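Local coordinates for Ice-binding protein (Colwellia, PDB 3WP9), which binds to the surface of ice crystals, inhibits their growth and suppresses ice recrystallization, which may protect membranes from freezing injury, at residues Leu44-Cys48 with Asp49-Gly53; Val183-Lys186 with Thr187-Val191. One frame throughout, in Å; residues are numbered along the deposited sequence.

Interaction 1 (Leu44-Cys48 with Asp49-Gly53)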
# COMPACT_ATOMS: atom_id res chain seq x y z
N LEU A 44 -2.34 -17.90 1.95
CA LEU A 44 -3.17 -16.72 2.37
C LEU A 44 -3.74 -17.06 3.72
O LEU A 44 -4.67 -17.86 3.84
CB LEU A 44 -4.26 -16.48 1.28
CG LEU A 44 -4.77 -15.04 1.18
CD1 LEU A 44 -5.76 -15.04 -0.01
CD2 LEU A 44 -5.50 -14.57 2.44
N LEU A 45 -3.12 -16.52 4.78
CA LEU A 45 -3.40 -16.96 6.16
C LEU A 45 -4.22 -15.94 6.88
O LEU A 45 -3.91 -15.60 8.01
CB LEU A 45 -2.09 -17.09 6.93
CG LEU A 45 -1.06 -18.02 6.27
CD1 LEU A 45 0.28 -17.90 7.05
CD2 LEU A 45 -1.55 -19.44 6.11
N LEU A 46 -5.16 -15.29 6.21
CA LEU A 46 -6.19 -14.57 6.97
C LEU A 46 -7.41 -15.47 7.12
O LEU A 46 -7.67 -16.38 6.25
CB LEU A 46 -6.67 -13.35 6.11
CG LEU A 46 -5.78 -12.08 6.10
CD1 LEU A 46 -6.04 -11.15 4.92
CD2 LEU A 46 -6.09 -11.31 7.39
N ASN A 47 -8.19 -15.16 8.16
CA ASN A 47 -9.41 -15.91 8.50
C ASN A 47 -10.54 -15.20 7.74
O ASN A 47 -10.48 -14.02 7.54
CB ASN A 47 -9.68 -15.93 10.00
CG ASN A 47 -10.82 -16.90 10.36
OD1 ASN A 47 -12.00 -16.66 10.05
ND2 ASN A 47 -10.46 -18.02 10.97
N CYS A 48 -11.53 -15.96 7.26
CA CYS A 48 -12.62 -15.38 6.51
C CYS A 48 -13.28 -14.27 7.31
O CYS A 48 -13.74 -13.27 6.74
CB CYS A 48 -13.58 -16.50 6.10
SG CYS A 48 -12.86 -17.47 4.76
N ASP A 49 -13.29 -14.38 8.62
CA ASP A 49 -13.93 -13.31 9.45
C ASP A 49 -13.11 -12.01 9.55
O ASP A 49 -13.57 -10.98 10.06
CB ASP A 49 -14.36 -13.83 10.83
CG ASP A 49 -13.20 -14.47 11.64
OD1 ASP A 49 -12.04 -13.98 11.64
OD2 ASP A 49 -13.45 -15.50 12.32
N GLU A 50 -11.91 -12.02 9.03
CA GLU A 50 -11.12 -10.80 9.05
C GLU A 50 -11.25 -9.97 7.76
O GLU A 50 -10.67 -8.87 7.70
CB GLU A 50 -9.62 -11.12 9.31
CG GLU A 50 -9.40 -11.86 10.61
CD GLU A 50 -7.96 -12.30 10.74
OE1 GLU A 50 -7.18 -11.52 11.36
OE2 GLU A 50 -7.62 -13.37 10.15
N VAL A 51 -11.95 -10.46 6.72
CA VAL A 51 -12.00 -9.78 5.44
C VAL A 51 -13.50 -9.43 5.18
O VAL A 51 -14.34 -10.35 5.19
CB VAL A 51 -11.38 -10.63 4.29
CG1 VAL A 51 -11.40 -9.91 2.96
CG2 VAL A 51 -9.91 -10.95 4.62
N THR A 52 -13.83 -8.14 5.03
CA THR A 52 -15.23 -7.87 4.59
C THR A 52 -15.55 -8.01 3.11
O THR A 52 -16.74 -8.15 2.78
CB THR A 52 -15.69 -6.50 5.01
OG1 THR A 52 -14.88 -5.54 4.30
CG2 THR A 52 -15.62 -6.38 6.57
N GLY A 53 -14.59 -7.95 2.21
CA GLY A 53 -14.80 -8.28 0.82
C GLY A 53 -14.52 -9.72 0.45
O GLY A 53 -14.81 -10.64 1.22

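Interaction 2 (Val183-Lys186 with Thr187-Val191)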
# COMPACT_ATOMS: atom_id res chain seq x y z
N VAL A 183 0.71 1.48 -1.64
CA VAL A 183 2.08 0.96 -1.51
C VAL A 183 2.32 -0.08 -2.59
O VAL A 183 1.64 -1.15 -2.62
CB VAL A 183 2.31 0.34 -0.14
CG1 VAL A 183 3.77 -0.02 0.10
CG2 VAL A 183 1.89 1.35 0.94
N LEU A 184 3.17 0.32 -3.50
CA LEU A 184 3.70 -0.57 -4.63
C LEU A 184 5.08 -0.99 -4.20
O LEU A 184 6.09 -0.32 -4.40
CB LEU A 184 3.72 0.19 -5.96
CG LEU A 184 2.28 0.45 -6.39
CD1 LEU A 184 2.35 1.68 -7.29
CD2 LEU A 184 1.66 -0.78 -7.11
N SER A 185 5.14 -2.09 -3.44
CA SER A 185 6.44 -2.55 -2.89
C SER A 185 7.01 -3.63 -3.79
O SER A 185 6.28 -4.54 -4.18
CB SER A 185 6.23 -3.22 -1.50
OG SER A 185 7.49 -3.59 -0.97
N LYS A 186 8.29 -3.54 -4.04
CA LYS A 186 8.96 -4.57 -4.85
C LYS A 186 9.11 -5.85 -4.06
O LYS A 186 9.28 -6.96 -4.64
CB LYS A 186 10.31 -4.03 -5.33
CG LYS A 186 11.09 -5.04 -6.21
CD LYS A 186 11.12 -4.68 -7.68
CE LYS A 186 9.76 -4.97 -8.29
NZ LYS A 186 9.71 -5.26 -9.78
N THR A 187 9.24 -5.71 -2.75
CA THR A 187 9.37 -6.92 -1.94
C THR A 187 8.21 -6.97 -0.94
O THR A 187 7.01 -7.00 -1.40
CB THR A 187 10.76 -7.12 -1.22
OG1 THR A 187 11.02 -6.12 -0.27
CG2 THR A 187 11.96 -7.10 -2.24
N LEU A 188 8.54 -6.98 0.36
CA LEU A 188 7.51 -7.24 1.37
C LEU A 188 6.88 -5.96 1.92
O LEU A 188 7.50 -4.92 1.87
CB LEU A 188 7.97 -8.13 2.51
CG LEU A 188 8.89 -7.69 3.57
CD1 LEU A 188 8.33 -6.45 4.24
CD2 LEU A 188 8.94 -8.74 4.70
N ILE A 189 5.70 -6.13 2.45
CA ILE A 189 5.10 -5.02 3.22
C ILE A 189 4.77 -5.59 4.58
O ILE A 189 4.00 -6.56 4.65
CB ILE A 189 3.82 -4.40 2.53
CG1 ILE A 189 4.17 -3.84 1.15
CG2 ILE A 189 3.17 -3.33 3.46
CD1 ILE A 189 2.89 -3.60 0.30
N SER A 190 5.34 -4.98 5.66
CA SER A 190 5.11 -5.47 6.99
C SER A 190 4.39 -4.34 7.73
O SER A 190 4.89 -3.21 7.71
CB SER A 190 6.52 -5.75 7.66
OG SER A 190 6.38 -5.92 9.04
N VAL A 191 3.30 -4.73 8.43
CA VAL A 191 2.52 -3.71 9.17
C VAL A 191 2.48 -4.25 10.63
O VAL A 191 2.05 -5.36 10.85
CB VAL A 191 1.13 -3.58 8.58
CG1 VAL A 191 0.48 -2.33 9.19
CG2 VAL A 191 1.20 -3.38 7.09

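Interaction 1 (Leu44-Cys48 with Asp49-Gly53)
The Glu50 carboxylate turns back on the chain before it. Its OE2 accepts Asn47 N at 2.7 Å, using the anti lone pair, with an N-H...O angle of 163°. In the reverse direction, Asn47 OD1 accepts Asp49 N at 3.0 Å. That bond is nearly straight and lies in the amide plane, on a lone pair. It makes Asn47 the first residue of an Asx turn. The turn opens a short 3-10 segment, 48-50, in the loop that joins strands 33-36 and 55-57 of the right-handed beta-helix. Asn47 CG sits anti to its own backbone N (chi1 -170°), and this brings OD1 over the start of the turn. Two 3-10 bonds follow: Glu50 N to Asn47 O at 2.9 Å, and a weak one from Val51 N to Cys48 O at 3.3 Å. Asp49 is less comfortable. Asn47 OD1 sits over the face of its carboxylate, 3.0 Å from Asp49 CG, with the amide and carboxylate planes 11° apart. This close stacking of acceptor groups is probably unfavourable. Asp49 OD1 is hydrogen-bonded to the hydroxyl of Tyr26. Glu50 OE1 accepts Ser28 N and also lies near Asp24 OD2, a like charge. Replacing Glu50 with an alanine would probably leave the amides of Asn47 and Ser28 without their carboxylate acceptor. Cys48, at the start of the 3-10 segment, is tied to Cys66 by a disulfide. Leu46 is buried and packs against strands 22-25 and 55-57. Its CD2 meets Glu50 OE2 at 3.8 Å. Its other methyl, CD1, meets Val51 CG2 at 3.9 Å, the two side chains crossing at about a right angle.

Interaction 2 (Val183-Lys186 with Thr187-Val191)
Ile189 lays its CG1 against the CB of Ser185. The two carbons are 3.4 Å apart, closer than two carbons normally pack. Ile189 CD1 reaches further back and touches Val183 CG1 at 3.7 Å. The Val183 and Ile189 side chains run antiparallel alongside one another. Ile189 CG1 lies anti to its carbonyl carbon (chi1 -60°), which turns the ethyl arm back toward the preceding strand. Ser185 also carries the polar part of the contact. Its OG donates to Leu188 O at 3.1 Å. The donor stands well above the carbonyl plane, 64° out of it, so the hydroxyl does not approach along a lone pair of Leu188 O. The same OG accepts a weak bond from Thr187 N at 3.3 Å. The hydroxyl of the buried Ser185 reaches across to two backbone atoms of the following segment.

This bend is a corner of the right-handed beta-helix. Strand 182-185 belongs to one parallel sheet and strand 189-191 to the next, and the chain turns between them at Lys186 to Leu188. Val183, Ser185 and Ile189 point into the inside of that corner. There they also meet Thr171 of the neighbouring coil, and Val183 and Ile189 rest on Leu201 as well.

The outer residues of the bend look elsewhere. The Lys186 chain curls off from the turn, to a cation-pi contact with Tyr85 of helix 71-89. Thr187 OG1 is hydrogen-bonded to Gly169 O.

In the fold
Both interactions are local and both belong to the same beta-helix, but they do not touch. Their centres are 19 Å apart and their nearest atoms about 11 Å. Interaction 1 comes first along the chain. The six-stranded parallel sheet relates them: strand 189-191 of interaction 2 lies next to 207-210, which pairs with 22-25, and Leu46 of interaction 1 packs on Ile22 and Asp24 of that edge strand. The Glu50 side chain is about 12 Å from that of Thr193, an ice-binding site assigned by similarity. Interaction 2 lies away from the annotated sites, although Ser190 OG forms a weak hydrogen bond with Thr208, in a motif assigned to ice binding by similarity.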